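Long-range contacts in oxidoreductase (Bordetella pertussis, PDB 3Q2K), which is an NAD-dependent dehydrogenase required for making 2,3-diacetamido-2,3-dideoxy-D-mannuronic acid, probably oxidising the sugar of UDP-N-acetylglucosaminuronic acid: residues 175-180 / 256-261; 203-208 / 238-243; 226-231 / 353-358. All coordinates share one frame; numbering follows the deposited sequence.

Contact 1: residues 175-180 / 256-261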
loop_
_atom_site.group_PDB
_atom_site.type_symbol
_atom_site.label_atom_id
_atom_site.label_comp_id
_atom_site.label_asym_id
_atom_site.label_seq_id
_atom_site.Cartn_x
_atom_site.Cartn_y
_atom_site.Cartn_z
ATOM N N MET C 175 11.120 -24.538 -12.065
ATOM C CA MET C 175 12.075 -23.452 -11.880
ATOM C C MET C 175 12.650 -23.071 -13.235
ATOM O O MET C 175 12.937 -23.931 -14.068
ATOM C CB MET C 175 13.151 -23.845 -10.858
ATOM C CG MET C 175 14.482 -23.100 -10.953
ATOM S SD MET C 175 14.278 -21.402 -10.353
ATOM C CE MET C 175 13.494 -21.666 -8.763
ATOM N N VAL C 176 12.709 -21.773 -13.501
ATOM C CA VAL C 176 13.187 -21.316 -14.801
ATOM C C VAL C 176 14.133 -20.147 -14.601
ATOM O O VAL C 176 13.762 -19.181 -13.934
ATOM C CB VAL C 176 12.069 -20.824 -15.733
ATOM C CG1 VAL C 176 12.682 -20.357 -17.038
ATOM C CG2 VAL C 176 11.089 -21.935 -16.031
ATOM N N THR C 177 15.348 -20.260 -15.130
ATOM C CA THR C 177 16.217 -19.089 -15.122
ATOM C C THR C 177 16.787 -18.796 -16.504
ATOM O O THR C 177 17.157 -19.699 -17.260
ATOM C CB THR C 177 17.435 -19.280 -14.205
ATOM O OG1 THR C 177 17.018 -20.056 -13.080
ATOM C CG2 THR C 177 17.912 -17.915 -13.721
ATOM N N VAL C 178 16.820 -17.498 -16.781
ATOM C CA VAL C 178 17.293 -16.935 -18.036
ATOM C C VAL C 178 18.342 -15.856 -17.774
ATOM O O VAL C 178 18.108 -14.945 -16.979
ATOM C CB VAL C 178 16.132 -16.301 -18.826
ATOM C CG1 VAL C 178 16.684 -15.603 -20.051
ATOM C CG2 VAL C 178 15.098 -17.344 -19.244
ATOM N N ASN C 179 19.481 -15.946 -18.456
ATOM C CA ASN C 179 20.586 -15.010 -18.262
ATOM C C ASN C 179 20.919 -14.322 -19.578
ATOM O O ASN C 179 21.152 -15.000 -20.575
ATOM C CB ASN C 179 21.827 -15.815 -17.843
ATOM C CG ASN C 179 21.802 -16.212 -16.372
ATOM O OD1 ASN C 179 21.011 -15.680 -15.593
ATOM N ND2 ASN C 179 22.636 -17.171 -15.981
ATOM N N VAL C 180 20.951 -12.994 -19.596
ATOM C CA VAL C 180 21.501 -12.295 -20.744
ATOM C C VAL C 180 22.639 -11.388 -20.301
ATOM O O VAL C 180 22.423 -10.240 -19.892
ATOM C CB VAL C 180 20.453 -11.496 -21.539
ATOM C CG1 VAL C 180 21.129 -10.956 -22.780
ATOM C CG2 VAL C 180 19.294 -12.397 -21.962
ATOM N N SER C 256 13.673 -16.456 -12.603
ATOM C CA SER C 256 14.176 -15.114 -12.891
ATOM C C SER C 256 14.852 -14.954 -14.251
ATOM O O SER C 256 15.278 -15.914 -14.911
ATOM C CB SER C 256 15.159 -14.662 -11.813
ATOM O OG SER C 256 16.296 -15.507 -11.792
ATOM N N ILE C 257 14.905 -13.685 -14.636
ATOM C CA ILE C 257 15.589 -13.255 -15.843
ATOM C C ILE C 257 16.625 -12.234 -15.414
ATOM O O ILE C 257 16.298 -11.258 -14.741
ATOM C CB ILE C 257 14.640 -12.754 -16.945
ATOM C CG1 ILE C 257 15.461 -12.312 -18.158
ATOM C CG2 ILE C 257 13.690 -11.668 -16.410
ATOM C CD1 ILE C 257 14.707 -11.953 -19.424
ATOM N N ASN C 258 17.877 -12.524 -15.753
ATOM C CA ASN C 258 18.996 -11.705 -15.305
ATOM C C ASN C 258 19.727 -11.068 -16.479
ATOM O O ASN C 258 20.262 -11.727 -17.364
ATOM C CB ASN C 258 19.918 -12.540 -14.413
ATOM C CG ASN C 258 19.137 -13.333 -13.369
ATOM O OD1 ASN C 258 18.723 -12.768 -12.364
ATOM N ND2 ASN C 258 18.895 -14.622 -13.590
ATOM N N VAL C 259 19.748 -9.742 -16.507
ATOM C CA VAL C 259 20.161 -9.046 -17.722
ATOM C C VAL C 259 21.163 -7.938 -17.425
ATOM O O VAL C 259 20.913 -7.151 -16.512
ATOM C CB VAL C 259 18.924 -8.418 -18.391
ATOM C CG1 VAL C 259 19.299 -7.589 -19.604
ATOM C CG2 VAL C 259 17.960 -9.522 -18.833
ATOM N N THR C 260 22.275 -7.886 -18.155
ATOM C CA THR C 260 23.150 -6.716 -18.160
ATOM C C THR C 260 23.896 -6.568 -19.479
ATOM O O THR C 260 24.245 -7.530 -20.159
ATOM C CB THR C 260 24.175 -6.684 -17.010
ATOM O OG1 THR C 260 24.812 -5.400 -17.010
ATOM C CG2 THR C 260 25.219 -7.770 -17.184
ATOM N N MET C 261 24.044 -5.314 -19.881
ATOM C CA MET C 261 24.815 -4.995 -21.076
ATOM C C MET C 261 26.221 -4.563 -20.664
ATOM O O MET C 261 26.990 -4.034 -21.461
ATOM C CB MET C 261 24.143 -3.873 -21.868
ATOM C CG MET C 261 22.824 -4.234 -22.595
ATOM S SD MET C 261 22.954 -5.776 -23.538
ATOM C CE MET C 261 21.847 -6.874 -22.653
#
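Thr177 faces Ser256 across two parallel strands and shows how a side chain can meet two neighbours with a single branch. Its methyl CG2, rather than its hydroxyl, makes the contact, lying 3.5 Å from Ser256 OG and close to Asn258 ND2. The threonine torsion explains this: CG2 stands opposite the backbone N, while OG1 is swung to the N side. Next along, Val178 turns to the other face, where CG1 lies 4.0 Å from Ile257 CG1, the two side chains running side by side in the same direction. Its N and O grip the two residues flanking Ile257: Val178 N donates to Ser256 O (2.9 Å), and Val178 O receives Asn258 N (2.7 Å). One residue bonding through its N and O to the residues before and after its partner is the signature of parallel pairing, here between strands 173-181 and 254-260 in the mixed sheet of the C-terminal alpha/beta domain of a Gfo/Idh/MocA-type oxidoreductase. Asn179 returns to the face of Thr177. Its OD1 receives Asn258 ND2 at 3.1 Å, almost straight out along the C=O, although the two amide planes are turned 59° apart. Asn258 ND2 is also bonded to Ser256 OG, and both Ser256 OG and Asn258 OD1 have their stronger partners in a second subunit, on its Asn258 and Ser256 respectively. Val180 repeats the backbone pattern, bonding to Asn258 O and Thr260 N around Val259. Its CG1 touches Met261 CE at 4.1 Å, and the Met261 side chain lies about 6 Å from the bound UDP-sugar.

Contact 2: residues 203-208 / 238-243. With HP7 ((2S,3S,4R,5R,6R)-5-acetamido-6-[[[(2R,3S,4R,5R)-5-(2,4-dioxopyrimidin-1-yl)-3,4-dihydroxy-oxolan-2-yl]methoxy-hydroxy-phosphoryl]oxy-hydroxy-phosphoryl]oxy-3,4-dihydroxy-oxane-2-carboxylic acid), chain V.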
loop_
_atom_site.group_PDB
_atom_site.type_symbol
_atom_site.label_atom_id
_atom_site.label_comp_id
_atom_site.label_asym_id
_atom_site.label_seq_id
_atom_site.Cartn_x
_atom_site.Cartn_y
_atom_site.Cartn_z
ATOM N N GLY C 203 15.528 -0.018 -22.644
ATOM C CA GLY C 203 16.871 -0.336 -22.164
ATOM C C GLY C 203 17.259 -1.773 -22.457
ATOM O O GLY C 203 16.665 -2.401 -23.338
ATOM N N ALA C 204 18.176 -2.329 -21.673
ATOM C CA ALA C 204 18.590 -3.709 -21.912
ATOM C C ALA C 204 17.470 -4.729 -22.141
ATOM O O ALA C 204 17.649 -5.749 -22.818
ATOM C CB ALA C 204 19.387 -4.188 -20.718
ATOM N N PHE C 205 16.364 -4.554 -21.424
ATOM C CA PHE C 205 15.292 -5.553 -21.437
ATOM C C PHE C 205 14.527 -5.451 -22.748
ATOM O O PHE C 205 14.335 -6.459 -23.429
ATOM C CB PHE C 205 14.290 -5.424 -20.278
ATOM C CG PHE C 205 14.741 -6.109 -19.021
ATOM C CD1 PHE C 205 14.387 -7.420 -18.762
ATOM C CD2 PHE C 205 15.545 -5.448 -18.101
ATOM C CE1 PHE C 205 14.785 -8.035 -17.589
ATOM C CE2 PHE C 205 15.971 -6.072 -16.946
ATOM C CZ PHE C 205 15.580 -7.363 -16.677
ATOM N N MET C 206 14.123 -4.229 -23.085
ATOM C CA MET C 206 13.237 -3.994 -24.215
ATOM C C MET C 206 13.957 -4.146 -25.552
ATOM O O MET C 206 13.403 -4.684 -26.507
ATOM C CB MET C 206 12.620 -2.600 -24.144
ATOM C CG MET C 206 11.610 -2.309 -25.245
ATOM S SD MET C 206 10.762 -0.792 -24.767
ATOM C CE MET C 206 9.473 -1.480 -23.736
ATOM N N ASN C 207 15.213 -3.719 -25.625
ATOM C CA ASN C 207 15.959 -3.890 -26.864
ATOM C C ASN C 207 16.596 -5.278 -26.933
ATOM O O ASN C 207 16.028 -6.169 -27.563
ATOM C CB ASN C 207 16.954 -2.746 -27.089
ATOM C CG ASN C 207 17.600 -2.839 -28.439
ATOM O OD1 ASN C 207 17.865 -3.966 -28.849
ATOM N ND2 ASN C 207 17.791 -1.718 -29.131
ATOM N N GLN C 208 17.692 -5.522 -26.222
ATOM C CA GLN C 208 18.469 -6.748 -26.437
ATOM C C GLN C 208 17.895 -8.039 -25.873
ATOM O O GLN C 208 18.046 -9.088 -26.498
ATOM C CB GLN C 208 19.903 -6.636 -25.898
ATOM C CG GLN C 208 20.780 -5.701 -26.698
ATOM C CD GLN C 208 20.641 -4.259 -26.251
ATOM O OE1 GLN C 208 20.017 -3.971 -25.232
ATOM N NE2 GLN C 208 21.270 -3.351 -26.985
ATOM N N GLU C 238 19.134 6.801 -21.117
ATOM C CA GLU C 238 17.991 7.033 -20.241
ATOM C C GLU C 238 17.465 5.811 -19.486
ATOM O O GLU C 238 17.006 5.938 -18.357
ATOM C CB GLU C 238 16.831 7.627 -21.033
ATOM C CG GLU C 238 17.160 8.941 -21.719
ATOM C CD GLU C 238 15.932 9.513 -22.407
ATOM O OE1 GLU C 238 14.947 8.771 -22.583
ATOM O OE2 GLU C 238 15.892 10.703 -22.772
ATOM N N ALA C 239 17.510 4.653 -20.134
ATOM C CA ALA C 239 16.821 3.428 -19.743
ATOM C C ALA C 239 17.842 2.603 -18.984
ATOM O O ALA C 239 18.972 3.046 -18.767
ATOM C CB ALA C 239 16.426 2.664 -21.024
ATOM N N GLU C 240 17.457 1.378 -18.650
ATOM C CA GLU C 240 18.315 0.614 -17.747
ATOM C C GLU C 240 19.364 -0.117 -18.582
ATOM O O GLU C 240 19.053 -0.453 -19.722
ATOM C CB GLU C 240 17.493 -0.405 -16.956
ATOM C CG GLU C 240 17.268 -1.691 -17.746
ATOM C CD GLU C 240 16.153 -1.565 -18.770
ATOM O OE1 GLU C 240 15.483 -0.514 -18.790
ATOM O OE2 GLU C 240 15.902 -2.496 -19.568
ATOM N N ASP C 241 20.572 -0.334 -18.061
ATOM C CA ASP C 241 21.575 -1.166 -18.722
ATOM C C ASP C 241 21.718 -2.482 -17.977
ATOM O O ASP C 241 22.392 -3.383 -18.471
ATOM C CB ASP C 241 22.957 -0.500 -18.825
ATOM C CG ASP C 241 23.530 -0.047 -17.496
ATOM O OD1 ASP C 241 23.231 -0.610 -16.421
ATOM O OD2 ASP C 241 24.348 0.894 -17.527
ATOM N N THR C 242 21.093 -2.587 -16.808
ATOM C CA THR C 242 21.229 -3.788 -16.002
ATOM C C THR C 242 19.925 -3.996 -15.249
ATOM O O THR C 242 19.328 -3.036 -14.749
ATOM C CB THR C 242 22.306 -3.450 -14.957
ATOM O OG1 THR C 242 23.525 -3.155 -15.647
ATOM C CG2 THR C 242 22.475 -4.577 -13.966
ATOM N N GLY C 243 19.505 -5.250 -15.135
ATOM C CA GLY C 243 18.381 -5.556 -14.269
ATOM C C GLY C 243 18.123 -7.026 -14.035
ATOM O O GLY C 243 18.763 -7.916 -14.598
HETATM N N1 HP7 V . 28.868 -5.910 -29.058
HETATM C C2 HP7 V . 29.944 -5.698 -28.288
HETATM O O2 HP7 V . 30.448 -4.588 -28.023
HETATM N N3 HP7 V . 30.566 -6.744 -27.720
HETATM C C4 HP7 V . 30.094 -7.992 -27.927
HETATM O O4 HP7 V . 30.706 -8.896 -27.320
HETATM C C5 HP7 V . 28.975 -8.231 -28.723
HETATM C C6 HP7 V . 28.356 -7.126 -29.305
HETATM P PA HP7 V . 25.586 -7.784 -32.567
HETATM P PB HP7 V . 22.947 -8.428 -33.463
HETATM O "O'P" HP7 V . 22.354 -4.521 -29.767
HETATM O "O'Q" HP7 V . 21.238 -3.446 -31.219
HETATM C "C1'" HP7 V . 21.377 -8.198 -31.378
HETATM O O1A HP7 V . 26.021 -9.124 -32.015
HETATM O O1B HP7 V . 23.125 -9.927 -33.416
HETATM C C1C HP7 V . 28.228 -4.735 -29.648
HETATM C "C2'" HP7 V . 19.919 -8.556 -31.077
HETATM N "N2'" HP7 V . 19.380 -9.677 -31.834
HETATM O O2A HP7 V . 26.105 -7.227 -33.873
HETATM O O2B HP7 V . 22.978 -7.626 -34.738
HETATM C C2C HP7 V . 28.791 -4.491 -31.042
HETATM O O2C HP7 V . 28.822 -3.075 -31.230
HETATM C "C3'" HP7 V . 19.045 -7.369 -31.460
HETATM O "O3'" HP7 V . 17.635 -7.560 -31.237
HETATM O O3A HP7 V . 23.981 -7.719 -32.454
HETATM O O3B HP7 V . 21.505 -8.119 -32.799
HETATM C C3C HP7 V . 27.606 -4.903 -31.894
HETATM O O3C HP7 V . 27.702 -4.188 -33.124
HETATM C "C4'" HP7 V . 19.624 -6.138 -30.765
HETATM O "O4'" HP7 V . 18.784 -5.042 -31.146
HETATM C C4C HP7 V . 26.398 -4.467 -31.075
HETATM O O4C HP7 V . 26.821 -4.939 -29.798
HETATM C "C5'" HP7 V . 21.034 -5.847 -31.275
HETATM O "O5'" HP7 V . 21.831 -6.944 -30.847
HETATM C C5C HP7 V . 25.253 -5.384 -31.487
HETATM O O5C HP7 V . 25.840 -6.684 -31.423
HETATM C "C6'" HP7 V . 21.559 -4.550 -30.727
HETATM C "C7'" HP7 V . 19.543 -10.935 -31.436
HETATM O "O7'" HP7 V . 20.072 -11.113 -30.343
HETATM C "C8'" HP7 V . 19.092 -12.085 -32.291
#
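Phe205 N donates a nearly straight bond to Glu240 OE2 (2.8 Å, 166°), an example of a buried carboxylate holding a loop by its backbone. With CG between the backbone N and the carbonyl carbon of Glu240 (chi1 84°), a bend at chi2 (-80°) brings OE2 to Phe205 N. Ala204 N bonds instead to the main-chain O of Glu240, again at 2.8 Å. The carboxylate approaches the rim of the Phe205 ring, with OE2 3.3 Å from Phe205 CD2; farther along that rim, CE2 rests 3.6 Å from Gly243 CA. Gly203 CA packs 3.2 Å from Ala239 CB.

At the other end of the turn, Asn207 stretches its amide toward the bound UDP-sugar, OD1 accepting from HP7 O4' (2.7 Å). Gln208, bent at chi2, presents NE2 to the sugar carboxylate oxygen O'P at 3.2 Å. The loop leads into helix 210-220 and packs on strand 254-260. Strand 242-249 begins at a classic beta bulge, Asp241 and Thr242 against Ala231 of strand 223-231, and Tyr356 of helix 342-361 also bonds Glu240 OE2.

Contact 3: residues 226-231 / 353-358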
loop_
_atom_site.group_PDB
_atom_site.type_symbol
_atom_site.label_atom_id
_atom_site.label_comp_id
_atom_site.label_asym_id
_atom_site.label_seq_id
_atom_site.Cartn_x
_atom_site.Cartn_y
_atom_site.Cartn_z
ATOM N N VAL C 226 5.354 -10.367 -12.086
ATOM C CA VAL C 226 6.796 -10.144 -11.999
ATOM C C VAL C 226 7.118 -9.151 -10.898
ATOM O O VAL C 226 6.299 -8.289 -10.568
ATOM C CB VAL C 226 7.444 -9.586 -13.283
ATOM C CG1 VAL C 226 6.896 -10.359 -14.466
ATOM C CG2 VAL C 226 7.120 -8.109 -13.462
ATOM N N TYR C 227 8.321 -9.282 -10.350
ATOM C CA TYR C 227 8.895 -8.155 -9.612
ATOM C C TYR C 227 10.272 -7.866 -10.196
ATOM O O TYR C 227 11.057 -8.792 -10.426
ATOM C CB TYR C 227 9.044 -8.489 -8.121
ATOM C CG TYR C 227 9.490 -7.256 -7.378
ATOM C CD1 TYR C 227 8.557 -6.384 -6.837
ATOM C CD2 TYR C 227 10.825 -6.867 -7.410
ATOM C CE1 TYR C 227 8.962 -5.233 -6.203
ATOM C CE2 TYR C 227 11.251 -5.716 -6.766
ATOM C CZ TYR C 227 10.299 -4.897 -6.191
ATOM O OH TYR C 227 10.656 -3.739 -5.543
ATOM N N ALA C 228 10.561 -6.597 -10.455
ATOM C CA ALA C 228 11.862 -6.285 -11.062
ATOM C C ALA C 228 12.599 -5.155 -10.370
ATOM O O ALA C 228 11.966 -4.239 -9.843
ATOM C CB ALA C 228 11.706 -5.925 -12.551
ATOM N N TYR C 229 13.924 -5.228 -10.402
ATOM C CA TYR C 229 14.788 -4.091 -10.097
ATOM C C TYR C 229 15.545 -3.802 -11.392
ATOM O O TYR C 229 16.086 -4.722 -12.021
ATOM C CB TYR C 229 15.852 -4.470 -9.063
ATOM C CG TYR C 229 15.404 -4.877 -7.674
ATOM C CD1 TYR C 229 15.149 -3.908 -6.717
ATOM C CD2 TYR C 229 15.333 -6.207 -7.292
ATOM C CE1 TYR C 229 14.794 -4.246 -5.431
ATOM C CE2 TYR C 229 14.953 -6.563 -6.013
ATOM C CZ TYR C 229 14.717 -5.573 -5.086
ATOM O OH TYR C 229 14.320 -5.927 -3.819
ATOM N N THR C 230 15.600 -2.535 -11.794
ATOM C CA THR C 230 16.510 -2.206 -12.893
ATOM C C THR C 230 17.330 -0.980 -12.515
ATOM O O THR C 230 16.980 -0.254 -11.582
ATOM C CB THR C 230 15.778 -1.935 -14.214
ATOM O OG1 THR C 230 15.058 -0.699 -14.113
ATOM C CG2 THR C 230 14.891 -3.117 -14.615
ATOM N N ALA C 231 18.439 -0.743 -13.212
ATOM C CA ALA C 231 19.188 0.470 -12.919
ATOM C C ALA C 231 20.012 0.845 -14.145
ATOM O O ALA C 231 20.280 -0.017 -14.980
ATOM C CB ALA C 231 20.103 0.181 -11.739
ATOM N N THR C 353 6.424 -4.494 -20.273
ATOM C CA THR C 353 5.725 -3.374 -19.641
ATOM C C THR C 353 5.647 -3.643 -18.137
ATOM O O THR C 353 5.924 -2.785 -17.296
ATOM C CB THR C 353 4.303 -3.172 -20.221
ATOM O OG1 THR C 353 4.396 -2.935 -21.626
ATOM C CG2 THR C 353 3.621 -1.936 -19.636
ATOM N N ALA C 354 5.295 -4.875 -17.787
ATOM C CA ALA C 354 5.150 -5.241 -16.379
ATOM C C ALA C 354 6.488 -5.099 -15.647
ATOM O O ALA C 354 6.595 -4.510 -14.563
ATOM C CB ALA C 354 4.602 -6.688 -16.270
ATOM N N ILE C 355 7.538 -5.640 -16.262
ATOM C CA ILE C 355 8.884 -5.426 -15.724
ATOM C C ILE C 355 9.286 -3.955 -15.580
ATOM O O ILE C 355 9.823 -3.583 -14.541
ATOM C CB ILE C 355 9.927 -6.105 -16.592
ATOM C CG1 ILE C 355 9.816 -7.616 -16.370
ATOM C CG2 ILE C 355 11.325 -5.551 -16.274
ATOM C CD1 ILE C 355 10.636 -8.302 -17.417
ATOM N N TYR C 356 8.989 -3.095 -16.548
ATOM C CA TYR C 356 9.346 -1.676 -16.445
ATOM C C TYR C 356 8.468 -0.952 -15.435
ATOM O O TYR C 356 8.972 -0.076 -14.737
ATOM C CB TYR C 356 9.246 -0.945 -17.789
ATOM C CG TYR C 356 10.459 -1.122 -18.674
ATOM C CD1 TYR C 356 11.505 -1.949 -18.270
ATOM C CD2 TYR C 356 10.532 -0.546 -19.940
ATOM C CE1 TYR C 356 12.620 -2.154 -19.085
ATOM C CE2 TYR C 356 11.640 -0.753 -20.764
ATOM C CZ TYR C 356 12.693 -1.545 -20.324
ATOM O OH TYR C 356 13.839 -1.740 -21.075
ATOM N N ARG C 357 7.184 -1.288 -15.340
ATOM C CA ARG C 357 6.380 -0.669 -14.291
ATOM C C ARG C 357 6.799 -1.155 -12.910
ATOM O O ARG C 357 6.736 -0.372 -11.962
ATOM C CB ARG C 357 4.877 -0.959 -14.421
ATOM C CG ARG C 357 4.213 -0.384 -15.660
ATOM C CD ARG C 357 2.715 -0.624 -15.713
ATOM N NE ARG C 357 2.212 -0.068 -16.969
ATOM C CZ ARG C 357 1.051 -0.426 -17.503
ATOM N NH1 ARG C 357 0.331 -1.320 -16.835
ATOM N NH2 ARG C 357 0.633 0.069 -18.660
ATOM N N SER C 358 7.159 -2.431 -12.789
ATOM C CA SER C 358 7.583 -2.914 -11.475
ATOM C C SER C 358 8.868 -2.245 -11.005
ATOM O O SER C 358 9.045 -1.987 -9.818
ATOM C CB SER C 358 7.871 -4.419 -11.455
ATOM O OG SER C 358 8.450 -4.811 -10.213
HETATM O O HOH W 1 11.725 -2.281 -8.387
#
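Ser358 and Ala228 join a helix to the strand it packs against, a small case of a side-chain hydroxyl tying a helix to a strand's main chain. From the helix, Ser358 CB comes 3.6 Å from Ala228 N and brushes the Val226 methyl CG2. With OG opposite the serine's own backbone N (chi1 172°), the hydroxyl leans in to the strand. At the tip, OG receives Ala228 N at 2.8 Å in a nearly straight bond (163°), while Tyr227 CA lies beside it. The same oxygen also sits 3.7 Å above one face of the Tyr227 ring, nearer the rim at CD1 than the centre. OG has a further bond to the carbonyl of Val363, so strand 223-231 and the chain just before strand 365-366 are both tied to one hydroxyl.

Around this polar point the packing is apolar. Val226 CG2 rests against Ala354 CB and Ile355 CG1, both at 4.0 Å, and Ala228 CB meets Ile355 CG2 at 3.8 Å. The segment axes pass 6.8 Å apart at a crossing angle of -61°. Tyr227 and Tyr229 point their CB atoms away from the helix, and Tyr227 stacks on Tyr227 of the second subunit. One face of the sheet carrying helices while the other meets a partner subunit is the layout of the open-faced C-terminal domain in the Gfo/Idh/MocA family.

All three contacts belong to the C-terminal domain and bear on one mixed sheet, in which strands 173-181, 254-260, 242-249 and 223-231 lie side by side. Contacts 1 and 2, with centres 13 Å apart, meet directly: Val259 O lies 2.7 Å from Gly243 N, and Met261 N 2.9 Å from Asp241 O, both probable hydrogen bonds. Contact 2 joins contact 3 through Tyr356 OH, which is 2.9 Å from Gly203 N, a probable hydrogen bond. Contacts 1 and 3 do not touch. Contact 2 alone bonds the bound UDP-sugar, whereas contact 3 lies away from the ligand sites; each of the three touches the second subunit.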